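Local coordinates for mannan endo-1,4-beta-mannosidase (Mytilus edulis, PDB 2C0H), which hydrolyses 1,4-beta-mannosidic linkages within mannan backbones and cleaves manno-oligosaccharides of four to six units, at residues 92-95 / 96-100; 38-41 / 42-46; 66-69 / 70-73. The protein carries 3 engineered substitutions. All coordinates share one frame; numbering follows the deposited sequence.

Contact 1 (92-95 / 96-100); sequences DMRA and YLHAA
R94 and H98, one helical turn apart in helix 89-102, run alongside each other in the same direction, a worked case of how the i and i+4 positions of an alpha helix pair their side chains. The touch is between aliphatic and aromatic atoms: R94 CG comes within 3.9 Å of H98 NE2, and the guanidinium and imidazole planes are turned 43° apart. With its CG beside the backbone N (chi1 -71°), H98 lays its ring over the backbone, and R94 O sits near the rim of one face, 3.4 Å from H98 CG. R94 O also accepts H98 N, at 2.9 Å. R94 extends through its first two torsions and then bends at chi3, -68°, which carries the guanidinium away from H98 to a salt bridge with E152 and a hydrogen bond to A148 O. L97 instead packs its branch alongside a carbonyl, CG standing 3.3 Å from M93 O, the oxygen that takes L97 N at 2.9 Å. Y96 CB rests 3.6 Å from M93 O. Further i to i+4 bonds, Y96 N to D92 O and A99 N to A95 O, complete an unbroken run of regular helix. As a peripheral helix of the TIM barrel, this one inserts M93, L97 and Y96 against strand 106-113, while M93 and L97 also reach helix 131-149; on the flank beside helix 40-56, A95 meets Y40, Y96 and A99 meet L51, and D92 OD2 accepts the backbone N of both G36 and Y40.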
ATOM      1  N   ASP A  92       5.606 -18.495  -8.106  1.00 15.21           N
ATOM      2  CA  ASP A  92       6.648 -17.500  -7.725  1.00 15.37           C
ATOM      3  C   ASP A  92       6.243 -16.737  -6.459  1.00 15.21           C
ATOM      4  O   ASP A  92       7.041 -16.566  -5.540  1.00 15.77           O
ATOM      5  CB  ASP A  92       6.894 -16.481  -8.841  1.00 15.39           C
ATOM      6  CG  ASP A  92       7.892 -16.949  -9.904  1.00 16.48           C
ATOM      7  OD1 ASP A  92       8.364 -18.101  -9.898  1.00 18.12           O
ATOM      8  OD2 ASP A  92       8.192 -16.101 -10.763  1.00 18.57           O
ATOM      9  N   MET A  93       5.009 -16.248  -6.405  1.00 14.65           N
ATOM     10  CA  MET A  93       4.537 -15.524  -5.223  1.00 14.43           C
ATOM     11  C   MET A  93       4.540 -16.451  -3.989  1.00 14.26           C
ATOM     12  O   MET A  93       4.915 -16.034  -2.897  1.00 14.57           O
ATOM     13  CB  MET A  93       3.143 -14.909  -5.477  1.00 13.85           C
ATOM     14  CG  MET A  93       3.137 -13.762  -6.510  1.00 13.70           C
ATOM     15  SD  MET A  93       1.487 -13.191  -7.014  1.00 16.03           S
ATOM     16  CE  MET A  93       1.112 -12.102  -5.634  1.00 16.38           C
ATOM     17  N   ARG A  94       4.134 -17.709  -4.164  1.00 14.53           N
ATOM     18  CA  ARG A  94       4.099 -18.680  -3.074  1.00 15.38           C
ATOM     19  C   ARG A  94       5.500 -19.007  -2.572  1.00 14.83           C
ATOM     20  O   ARG A  94       5.687 -19.159  -1.378  1.00 15.63           O
ATOM     21  CB  ARG A  94       3.360 -19.959  -3.486  1.00 15.74           C
ATOM     22  CG  ARG A  94       2.737 -20.681  -2.324  1.00 17.59           C
ATOM     23  CD  ARG A  94       2.137 -22.004  -2.729  1.00 17.63           C
ATOM     24  NE  ARG A  94       0.955 -21.885  -3.589  1.00 18.89           N
ATOM     25  CZ  ARG A  94      -0.266 -21.570  -3.159  1.00 19.52           C
ATOM     26  NH1 ARG A  94      -0.495 -21.278  -1.881  1.00 21.09           N
ATOM     27  NH2 ARG A  94      -1.279 -21.533  -4.018  1.00 20.94           N
ATOM     28  N   ALA A  95       6.483 -19.097  -3.471  1.00 14.99           N
ATOM     29  CA  ALA A  95       7.863 -19.402  -3.048  1.00 14.37           C
ATOM     30  C   ALA A  95       8.385 -18.277  -2.170  1.00 14.53           C
ATOM     31  O   ALA A  95       9.055 -18.534  -1.170  1.00 14.59           O
ATOM     32  CB  ALA A  95       8.771 -19.611  -4.229  1.00 14.86           C
ATOM     33  N   TYR A  96       8.104 -17.039  -2.566  1.00 13.55           N
ATOM     34  CA  TYR A  96       8.500 -15.861  -1.782  1.00 13.14           C
ATOM     35  C   TYR A  96       7.807 -15.860  -0.434  1.00 13.19           C
ATOM     36  O   TYR A  96       8.426 -15.614   0.593  1.00 13.02           O
ATOM     37  CB  TYR A  96       8.221 -14.553  -2.544  1.00 13.42           C
ATOM     38  CG  TYR A  96       8.627 -13.279  -1.817  1.00 13.62           C
ATOM     39  CD1 TYR A  96       9.885 -13.157  -1.224  1.00 13.84           C
ATOM     40  CD2 TYR A  96       7.783 -12.177  -1.765  1.00 13.62           C
ATOM     41  CE1 TYR A  96      10.255 -11.984  -0.570  1.00 12.73           C
ATOM     42  CE2 TYR A  96       8.154 -11.007  -1.115  1.00 14.65           C
ATOM     43  CZ  TYR A  96       9.394 -10.914  -0.520  1.00 13.21           C
ATOM     44  OH  TYR A  96       9.755  -9.730   0.120  1.00 15.38           O
ATOM     45  N   LEU A  97       6.511 -16.134  -0.432  1.00 13.18           N
ATOM     46  CA  LEU A  97       5.778 -16.215   0.832  1.00 13.11           C
ATOM     47  C   LEU A  97       6.339 -17.301   1.775  1.00 13.62           C
ATOM     48  O   LEU A  97       6.373 -17.088   2.985  1.00 13.86           O
ATOM     49  CB  LEU A  97       4.269 -16.404   0.573  1.00 13.03           C
ATOM     50  CG  LEU A  97       3.558 -15.175  -0.006  1.00 12.57           C
ATOM     51  CD1 LEU A  97       2.192 -15.601  -0.561  1.00 12.79           C
ATOM     52  CD2 LEU A  97       3.391 -14.042   1.018  1.00 13.42           C
ATOM     53  N   HIS A  98       6.784 -18.440   1.232  1.00 14.05           N
ATOM     54  CA  HIS A  98       7.380 -19.506   2.057  1.00 14.86           C
ATOM     55  C   HIS A  98       8.702 -19.037   2.647  1.00 14.77           C
ATOM     56  O   HIS A  98       8.978 -19.316   3.804  1.00 14.76           O
ATOM     57  CB  HIS A  98       7.605 -20.795   1.278  1.00 16.18           C
ATOM     58  CG  HIS A  98       6.353 -21.536   0.932  1.00 18.11           C
ATOM     59  ND1 HIS A  98       5.134 -21.279   1.519  1.00 24.36           N
ATOM     60  CD2 HIS A  98       6.147 -22.547   0.060  1.00 22.01           C
ATOM     61  CE1 HIS A  98       4.225 -22.098   1.013  1.00 22.56           C
ATOM     62  NE2 HIS A  98       4.815 -22.875   0.123  1.00 23.87           N
ATOM     63  N   ALA A  99       9.503 -18.321   1.865  1.00 14.93           N
ATOM     64  CA  ALA A  99      10.743 -17.722   2.385  1.00 14.87           C
ATOM     65  C   ALA A  99      10.476 -16.713   3.503  1.00 15.16           C
ATOM     66  O   ALA A  99      11.162 -16.708   4.531  1.00 14.80           O
ATOM     67  CB  ALA A  99      11.524 -17.070   1.247  1.00 14.97           C
ATOM     68  N   ALA A 100       9.469 -15.864   3.319  1.00 14.28           N
ATOM     69  CA  ALA A 100       9.093 -14.867   4.321  1.00 14.78           C
ATOM     70  C   ALA A 100       8.635 -15.556   5.617  1.00 14.89           C
ATOM     71  O   ALA A 100       9.017 -15.151   6.715  1.00 15.36           O
ATOM     72  CB  ALA A 100       7.995 -13.946   3.782  1.00 14.65           C
TER

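Contact 2 (38-41 / 42-46); sequences NQYS and KGKST
N38 and K42 meet through a lysine that folds back on the chain, at the opening turn of helix 40-56, the helix of a beta-alpha-beta unit in the TIM barrel. The K42 chain runs out extended and bends at its last torsion (chi4 47°), setting NZ 3.1 Å from N38 O; the ammonium group stands above the carbonyl plane rather than on a lone pair. Next in line, Q39 O accepts K42 N weakly, and K42 CB rests 3.4 Å from Q39 O, while the Q39 amide NE2 turns elsewhere, to G36 O. Y40 brings the aromatic surface of this turn. The Y40 and K44 side chains run nearly perpendicular to one another, and K44 CB lies over one face, 4.3 Å from the Y40 ring centroid, in a CH-pi contact. The edge of the Y40 ring at CE2 meets A95 of helix 89-102, and its hydroxyl reaches A99, so a serine in its place would probably leave a gap between the two helices and K44 without the face it packs on. Y40 O accepts G43 N at 3.0 Å and, more weakly, K44 N. S41 O has no direct bond to S45 N, in a helix kinked at 45-46; a water bridges the two instead, donating to S41 O and accepting S45 N, each at 3.0 Å.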
ATOM      1  N   ASN A  38       9.008 -17.149 -14.466  1.00 20.17           N
ATOM      2  CA  ASN A  38      10.191 -17.667 -13.779  1.00 20.30           C
ATOM      3  C   ASN A  38      11.142 -16.549 -13.333  1.00 20.27           C
ATOM      4  O   ASN A  38      12.350 -16.755 -13.267  1.00 20.42           O
ATOM      5  CB  ASN A  38      10.922 -18.673 -14.677  1.00 21.32           C
ATOM      6  CG  ASN A  38      10.092 -19.915 -14.957  1.00 23.70           C
ATOM      7  OD1 ASN A  38       9.836 -20.720 -14.057  1.00 28.12           O
ATOM      8  ND2 ASN A  38       9.659 -20.072 -16.205  1.00 28.03           N
ATOM      9  N   GLN A  39      10.580 -15.384 -13.004  1.00 19.09           N
ATOM     10  CA  GLN A  39      11.383 -14.211 -12.657  1.00 19.23           C
ATOM     11  C   GLN A  39      11.784 -14.208 -11.186  1.00 18.86           C
ATOM     12  O   GLN A  39      12.774 -13.579 -10.836  1.00 18.02           O
ATOM     13  CB  GLN A  39      10.682 -12.893 -13.073  1.00 19.48           C
ATOM     14  CG  GLN A  39      10.617 -12.695 -14.610  1.00 19.64           C
ATOM     15  CD  GLN A  39       9.768 -11.498 -15.092  1.00 20.25           C
ATOM     16  OE1 GLN A  39      10.236 -10.687 -15.905  1.00 23.99           O
ATOM     17  NE2 GLN A  39       8.518 -11.401 -14.625  1.00 22.26           N
ATOM     18  N   TYR A  40      11.045 -14.897 -10.314  1.00 18.09           N
ATOM     19  CA  TYR A  40      11.408 -14.883  -8.889  1.00 18.51           C
ATOM     20  C   TYR A  40      12.777 -15.525  -8.665  1.00 19.04           C
ATOM     21  O   TYR A  40      13.588 -14.997  -7.902  1.00 18.69           O
ATOM     22  CB  TYR A  40      10.352 -15.565  -8.002  1.00 18.34           C
ATOM     23  CG  TYR A  40      10.777 -15.631  -6.558  1.00 18.00           C
ATOM     24  CD1 TYR A  40      10.903 -14.470  -5.807  1.00 17.49           C
ATOM     25  CD2 TYR A  40      11.107 -16.844  -5.957  1.00 17.48           C
ATOM     26  CE1 TYR A  40      11.334 -14.517  -4.492  1.00 17.37           C
ATOM     27  CE2 TYR A  40      11.517 -16.900  -4.631  1.00 18.55           C
ATOM     28  CZ  TYR A  40      11.630 -15.726  -3.911  1.00 17.39           C
ATOM     29  OH  TYR A  40      12.050 -15.759  -2.602  1.00 19.46           O
ATOM     30  N   SER A  41      13.037 -16.638  -9.346  1.00 19.52           N
ATOM     31  CA  SER A  41      14.304 -17.361  -9.192  1.00 20.62           C
ATOM     32  C   SER A  41      15.490 -16.443  -9.480  1.00 20.99           C
ATOM     33  O   SER A  41      16.550 -16.588  -8.872  1.00 21.30           O
ATOM     34  CB  SER A  41      14.346 -18.608 -10.079  1.00 21.15           C
ATOM     35  OG  SER A  41      14.362 -18.273 -11.453  1.00 25.25           O
ATOM     36  N   LYS A  42      15.298 -15.490 -10.391  1.00 20.75           N
ATOM     37  CA  LYS A  42      16.338 -14.522 -10.752  1.00 21.34           C
ATOM     38  C   LYS A  42      16.665 -13.524  -9.627  1.00 21.19           C
ATOM     39  O   LYS A  42      17.834 -13.161  -9.447  1.00 22.50           O
ATOM     40  CB  LYS A  42      15.952 -13.795 -12.048  1.00 21.67           C
ATOM     41  CG  LYS A  42      15.805 -14.727 -13.260  1.00 22.94           C
ATOM     42  CD  LYS A  42      15.119 -14.041 -14.433  1.00 24.24           C
ATOM     43  CE  LYS A  42      15.071 -14.942 -15.676  1.00 26.49           C
ATOM     44  NZ  LYS A  42      14.609 -16.334 -15.378  1.00 29.55           N
ATOM     45  N   GLY A  43      15.660 -13.117  -8.850  1.00 20.09           N
ATOM     46  CA  GLY A  43      15.845 -12.132  -7.771  1.00 19.94           C
ATOM     47  C   GLY A  43      15.841 -12.717  -6.368  1.00 19.45           C
ATOM     48  O   GLY A  43      16.028 -11.988  -5.387  1.00 17.95           O
ATOM     49  N   LYS A  44      15.628 -14.029  -6.282  1.00 19.76           N
ATOM     50  CA  LYS A  44      15.499 -14.755  -5.014  1.00 20.28           C
ATOM     51  C   LYS A  44      16.612 -14.441  -4.011  1.00 19.56           C
ATOM     52  O   LYS A  44      16.340 -14.250  -2.830  1.00 19.03           O
ATOM     53  CB  LYS A  44      15.426 -16.261  -5.303  1.00 21.00           C
ATOM     54  CG  LYS A  44      15.543 -17.199  -4.115  1.00 21.85           C
ATOM     55  CD  LYS A  44      15.255 -18.635  -4.540  1.00 23.77           C
ATOM     56  CE  LYS A  44      16.345 -19.224  -5.431  1.00 27.31           C
ATOM     57  NZ  LYS A  44      17.577 -19.581  -4.673  1.00 30.16           N
ATOM     58  N   SER A  45      17.861 -14.373  -4.456  1.00 19.18           N
ATOM     59  CA  SER A  45      18.940 -14.100  -3.493  1.00 19.25           C
ATOM     60  C   SER A  45      18.822 -12.715  -2.796  1.00 18.80           C
ATOM     61  O   SER A  45      19.111 -12.598  -1.590  1.00 18.09           O
ATOM     62  CB  SER A  45      20.309 -14.290  -4.155  1.00 20.16           C
ATOM     63  OG  SER A  45      20.495 -13.377  -5.212  1.00 24.39           O
ATOM     64  N   THR A  46      18.381 -11.687  -3.530  1.00 17.66           N
ATOM     65  CA  THR A  46      18.172 -10.337  -2.976  1.00 16.86           C
ATOM     66  C   THR A  46      16.944 -10.308  -2.071  1.00 15.68           C
ATOM     67  O   THR A  46      16.967  -9.742  -0.986  1.00 15.21           O
ATOM     68  CB  THR A  46      18.012  -9.271  -4.090  1.00 17.45           C
ATOM     69  OG1 THR A  46      19.179  -9.291  -4.939  1.00 19.94           O
ATOM     70  CG2 THR A  46      17.821  -7.894  -3.516  1.00 18.77           C
TER
HETATM   71  O   HOH W   1      18.674 -15.307  -7.194  1.00 30.05           O

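Contact 3 (66-69 / 70-73); sequences LHIE and GEST
H67, near the end of strand 61-68, and T73, in the loop beyond it, meet across a turn on the catalytic rim of the TIM barrel. The imidazole, its CG anti to the carbonyl carbon (chi1 -49°), donates from ND1 to T73 OG1 at 2.9 Å in a nearly straight bond, and the hydroxyl lies at the ring edge, in its plane. T73 reaches it by holding OG1 between its backbone N and carbonyl carbon. L66 CD2 rests over one face of the H67 ring, toward its rim, and NE2 is hydrogen-bonded to Y137 OH, so both nitrogens help fix the ring's rotation. Inside the loop, H67 O accepts G70 N at 3.1 Å, and G70 takes up a positive phi that favours glycine. E71 is shaped for a backbone grip: its chain bends at chi2, 93°, and turns the carboxylate back toward the backbone of E69, where OE2 takes E69 N at 2.9 Å on its syn side. E71 OE2 also lies 3.8 Å from I68 CB, and I68 packs close to W65, a probable substrate-binding residue. E69 extends beyond CG, and its carboxylate plane stands 74° from that of E71. E69 OE2 and E71 OE1 approach to 4.2 Å, bridged by two waters, one bonded only weakly to E71 OE1. Two like charges so near would probably raise the proton affinity of one or both carboxylates, an effect that the waters, the E69 N-H given to E71, and the bonds of E69 to H121 and Q118 N are likely to offset.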
ATOM      1  N   LEU A  66       3.959  -5.309  -7.518  1.00 12.78           N
ATOM      2  CA  LEU A  66       3.672  -6.459  -8.366  1.00 12.87           C
ATOM      3  C   LEU A  66       3.501  -6.070  -9.860  1.00 13.03           C
ATOM      4  O   LEU A  66       4.473  -6.096 -10.616  1.00 14.36           O
ATOM      5  CB  LEU A  66       2.445  -7.218  -7.810  1.00 12.98           C
ATOM      6  CG  LEU A  66       2.177  -8.608  -8.418  1.00 13.56           C
ATOM      7  CD1 LEU A  66       3.223  -9.627  -8.018  1.00 15.66           C
ATOM      8  CD2 LEU A  66       0.820  -9.121  -7.979  1.00 14.29           C
ATOM      9  N   HIS A  67       2.314  -5.656 -10.297  1.00 13.12           N
ATOM     10  CA  HIS A  67       2.110  -5.374 -11.741  1.00 13.47           C
ATOM     11  C   HIS A  67       2.687  -4.043 -12.217  1.00 14.07           C
ATOM     12  O   HIS A  67       3.206  -3.973 -13.334  1.00 14.02           O
ATOM     13  CB  HIS A  67       0.630  -5.374 -12.131  1.00 13.57           C
ATOM     14  CG  HIS A  67      -0.148  -6.555 -11.650  1.00 12.90           C
ATOM     15  ND1 HIS A  67       0.243  -7.856 -11.866  1.00 13.89           N
ATOM     16  CD2 HIS A  67      -1.365  -6.619 -11.061  1.00 13.20           C
ATOM     17  CE1 HIS A  67      -0.681  -8.673 -11.382  1.00 13.87           C
ATOM     18  NE2 HIS A  67      -1.668  -7.944 -10.893  1.00 12.91           N
ATOM     19  N   ILE A  68       2.532  -2.996 -11.394  1.00 14.00           N
ATOM     20  CA  ILE A  68       2.990  -1.621 -11.644  1.00 14.97           C
ATOM     21  C   ILE A  68       2.164  -0.927 -12.737  1.00 14.47           C
ATOM     22  O   ILE A  68       1.175  -0.250 -12.422  1.00 13.82           O
ATOM     23  CB  ILE A  68       4.515  -1.570 -11.833  1.00 14.37           C
ATOM     24  CG1 ILE A  68       5.166  -2.218 -10.591  1.00 15.52           C
ATOM     25  CG2 ILE A  68       4.971  -0.131 -12.033  1.00 15.32           C
ATOM     26  CD1 ILE A  68       6.675  -1.996 -10.411  1.00 16.43           C
ATOM     27  N   GLU A  69       2.541  -1.087 -14.002  1.00 15.99           N
ATOM     28  CA  GLU A  69       1.731  -0.566 -15.117  1.00 17.64           C
ATOM     29  C   GLU A  69       1.458  -1.666 -16.142  1.00 18.17           C
ATOM     30  O   GLU A  69       1.159  -1.371 -17.303  1.00 20.19           O
ATOM     31  CB  GLU A  69       2.444   0.601 -15.823  1.00 18.36           C
ATOM     32  CG  GLU A  69       2.440   1.947 -15.115  1.00 20.22           C
ATOM     33  CD  GLU A  69       3.094   3.036 -15.974  1.00 21.45           C
ATOM     34  OE1 GLU A  69       2.399   3.971 -16.416  1.00 25.85           O
ATOM     35  OE2 GLU A  69       4.311   2.932 -16.240  1.00 27.26           O
ATOM     36  N   GLY A  70       1.602  -2.921 -15.731  1.00 17.23           N
ATOM     37  CA  GLY A  70       1.326  -4.063 -16.595  1.00 17.61           C
ATOM     38  C   GLY A  70       2.424  -4.418 -17.575  1.00 17.66           C
ATOM     39  O   GLY A  70       2.145  -5.030 -18.599  1.00 17.81           O
ATOM     40  N   GLU A  71       3.669  -4.085 -17.251  1.00 18.04           N
ATOM     41  CA  GLU A  71       4.821  -4.426 -18.108  1.00 18.48           C
ATOM     42  C   GLU A  71       4.995  -5.931 -18.410  1.00 18.70           C
ATOM     43  O   GLU A  71       5.276  -6.298 -19.559  1.00 19.70           O
ATOM     44  CB  GLU A  71       6.124  -3.895 -17.477  1.00 19.13           C
ATOM     45  CG  GLU A  71       6.275  -2.364 -17.467  1.00 21.17           C
ATOM     46  CD  GLU A  71       5.798  -1.661 -16.195  1.00 23.85           C
ATOM     47  OE1 GLU A  71       6.418  -0.633 -15.820  1.00 24.09           O
ATOM     48  OE2 GLU A  71       4.796  -2.093 -15.586  1.00 20.32           O
ATOM     49  N   SER A  72       4.872  -6.789 -17.392  1.00 17.64           N
ATOM     50  CA  SER A  72       5.072  -8.246 -17.545  1.00 17.86           C
ATOM     51  C   SER A  72       3.898  -9.100 -17.054  1.00 17.15           C
ATOM     52  O   SER A  72       3.714 -10.215 -17.536  1.00 17.23           O
ATOM     53  CB  SER A  72       6.393  -8.709 -16.905  1.00 18.86           C
ATOM     54  OG  SER A  72       6.372  -8.610 -15.498  1.00 22.81           O
ATOM     55  N   THR A  73       3.120  -8.584 -16.105  1.00 15.65           N
ATOM     56  CA  THR A  73       1.926  -9.260 -15.576  1.00 15.94           C
ATOM     57  C   THR A  73       0.838  -8.202 -15.314  1.00 15.07           C
ATOM     58  O   THR A  73       1.138  -7.049 -15.070  1.00 14.04           O
ATOM     59  CB  THR A  73       2.217 -10.035 -14.261  1.00 15.82           C
ATOM     60  OG1 THR A  73       2.470  -9.104 -13.194  1.00 17.52           O
ATOM     61  CG2 THR A  73       3.423 -10.995 -14.403  1.00 17.01           C
TER
HETATM   62  O   HOH W   2       4.452  -6.046 -14.582  1.00 15.45           O
HETATM   63  O   HOH W   3       6.057   1.998 -14.628  1.00 27.20           O
HETATM   64  O   HOH W   4       5.235   1.028 -18.359  1.00 34.25           O

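Along the chain the order is contact 2, contact 3, contact 1, and all three belong to the first part of one TIM barrel. Helix 40-56, which contact 2 opens, leads to strand 61-68, whose end turns into the loop of contact 3; helix 89-102 of contact 1 follows and packs beside helix 40-56. Contacts 1 and 2 have centres about 11 Å apart, with Y40 OH packed on Y96 CA. The centre of contact 3 is about 16 Å from that of contact 2 and about 18 Å from that of contact 1. The two outer helices thus pack directly on each other, while contact 3, near the probable substrate-binding W65, meets the other contacts through S72 with Q39 and L66 with M93.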